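Local coordinates for protein RTX toxin RtxA (Vibrio vulnificus MO6-24/O, PDB 6IMP) that probably acts as a hydrolase of the alpha/beta fold, forming one effector domain of a large secreted bacterial toxin involved in virulence, at residues Val14-Asp19 with Phe158-Asn163. Sequence-based numbering, arbitrary orientation.
Sequences VAIEND and FNYLVN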
# COMPACT_ATOMS: atom_id res chain seq x y z
N VAL A 14 -16.58 5.23 -13.42
CA VAL A 14 -17.15 6.59 -13.39
C VAL A 14 -16.58 7.41 -12.21
O VAL A 14 -16.42 6.90 -11.10
CB VAL A 14 -18.71 6.55 -13.32
CG1 VAL A 14 -19.21 5.58 -12.25
CG2 VAL A 14 -19.30 7.95 -13.11
N ALA A 15 -16.31 8.68 -12.47
CA ALA A 15 -15.74 9.62 -11.48
C ALA A 15 -16.30 9.71 -10.02
O ALA A 15 -17.50 10.02 -9.79
CB ALA A 15 -15.98 11.05 -11.97
N ILE A 16 -15.36 9.58 -9.05
CA ILE A 16 -15.55 8.98 -7.71
C ILE A 16 -15.16 9.81 -6.45
O ILE A 16 -15.17 9.26 -5.33
CB ILE A 16 -14.83 7.60 -7.67
CG1 ILE A 16 -15.56 6.61 -6.79
CG2 ILE A 16 -13.36 7.75 -7.28
CD1 ILE A 16 -15.26 5.17 -7.14
N GLU A 17 -14.87 11.10 -6.60
CA GLU A 17 -14.67 12.00 -5.43
C GLU A 17 -16.03 12.32 -4.78
O GLU A 17 -17.07 12.10 -5.39
CB GLU A 17 -13.91 13.29 -5.81
CG GLU A 17 -13.37 14.10 -4.62
CD GLU A 17 -12.18 15.00 -4.96
OE1 GLU A 17 -12.33 15.90 -5.81
OE2 GLU A 17 -11.10 14.82 -4.35
N ASN A 18 -15.99 12.83 -3.55
CA ASN A 18 -17.16 12.89 -2.67
C ASN A 18 -16.93 14.03 -1.65
O ASN A 18 -15.86 14.64 -1.67
CB ASN A 18 -17.30 11.53 -1.97
CG ASN A 18 -18.68 11.27 -1.41
OD1 ASN A 18 -19.69 11.69 -1.98
ND2 ASN A 18 -18.74 10.52 -0.32
N ASP A 19 -17.87 14.24 -0.75
CA ASP A 19 -17.80 15.34 0.20
C ASP A 19 -17.61 14.86 1.63
O ASP A 19 -18.39 14.08 2.13
CB ASP A 19 -19.09 16.13 0.13
CG ASP A 19 -18.92 17.47 -0.54
OD1 ASP A 19 -17.99 17.60 -1.36
OD2 ASP A 19 -19.71 18.39 -0.26
N PHE A 158 -7.44 3.75 -7.47
CA PHE A 158 -7.06 3.73 -8.88
C PHE A 158 -8.03 4.56 -9.70
O PHE A 158 -7.63 5.55 -10.31
CB PHE A 158 -7.03 2.32 -9.44
CG PHE A 158 -6.36 2.23 -10.78
CD1 PHE A 158 -5.06 2.68 -10.95
CD2 PHE A 158 -7.03 1.71 -11.87
CE1 PHE A 158 -4.43 2.61 -12.17
CE2 PHE A 158 -6.40 1.63 -13.10
CZ PHE A 158 -5.10 2.09 -13.26
N ASN A 159 -9.30 4.19 -9.65
CA ASN A 159 -10.31 4.82 -10.48
C ASN A 159 -10.32 6.33 -10.29
O ASN A 159 -10.46 7.07 -11.26
CB ASN A 159 -11.70 4.24 -10.20
CG ASN A 159 -11.86 2.84 -10.77
OD1 ASN A 159 -11.41 2.54 -11.88
ND2 ASN A 159 -12.51 1.98 -10.00
N TYR A 160 -10.09 6.79 -9.06
CA TYR A 160 -10.00 8.24 -8.80
C TYR A 160 -8.91 8.94 -9.63
O TYR A 160 -9.09 10.08 -10.07
CB TYR A 160 -9.76 8.52 -7.31
CG TYR A 160 -9.42 9.96 -7.02
CD1 TYR A 160 -10.36 10.96 -7.22
CD2 TYR A 160 -8.15 10.33 -6.58
CE1 TYR A 160 -10.06 12.30 -6.98
CE2 TYR A 160 -7.84 11.65 -6.32
CZ TYR A 160 -8.80 12.64 -6.52
OH TYR A 160 -8.50 13.96 -6.27
N LEU A 161 -7.79 8.26 -9.83
CA LEU A 161 -6.71 8.80 -10.65
C LEU A 161 -7.14 8.85 -12.09
O LEU A 161 -7.19 9.92 -12.69
CB LEU A 161 -5.44 7.95 -10.51
CG LEU A 161 -4.82 7.89 -9.12
CD1 LEU A 161 -3.58 7.03 -9.17
CD2 LEU A 161 -4.49 9.28 -8.58
N VAL A 162 -7.53 7.68 -12.62
CA VAL A 162 -7.94 7.53 -14.02
C VAL A 162 -9.10 8.48 -14.38
O VAL A 162 -9.10 9.07 -15.47
CB VAL A 162 -8.39 6.08 -14.33
CG1 VAL A 162 -8.83 5.94 -15.79
CG2 VAL A 162 -7.28 5.08 -14.04
N ASN A 163 -10.04 8.64 -13.45
CA ASN A 163 -11.41 9.11 -13.77
C ASN A 163 -11.75 10.52 -13.30
O ASN A 163 -12.50 11.23 -13.99
CB ASN A 163 -12.47 8.20 -13.15
CG ASN A 163 -12.42 6.78 -13.69
OD1 ASN A 163 -11.54 6.43 -14.47
ND2 ASN A 163 -13.39 5.96 -13.28
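Ile16 sets its CG2 methyl against the root of Tyr160, 3.7 Å from Tyr160 CB and equally near Tyr160 CA; it lies at the edge of the ring, near the ring plane. The branch pointing at the helix is this short one, placed between the backbone N and the carbonyl carbon of Ile16. Glu17 follows the same tyrosine outward. Its CG is anti to the backbone N (chi1 -166°), and the extended chain crosses the phenol obliquely, with Glu17 CD 4.0 Å from Tyr160 CE1. There Glu17 OE2 lies 3.3 Å from Tyr160 OH, carboxylate and ring planes 46° apart; the hydroxyl is hydrogen-bonded to Lys165 NZ. One turn further along the helix, Asn163 CB packs on the backbone of the loop, 3.9 Å from Ala15 N. Asn163 ND2 comes within 3.3 Å of Val14 N, but both are donors and no bond joins them. The next residue of the helix, Asp164, takes a hydrogen bond from Ile16 N through OD1 and a weak one from Glu17 N through OD2. Ile16 also makes a backbone hydrogen bond with Lys73, and Tyr160 rests on Val70 and Leu72 of strand 67-73. An irregular N-terminal segment thus joins the end of helix 147-164 to strand 67-73, at the surface and at one margin of the mixed sheet of an alpha/beta-hydrolase fold.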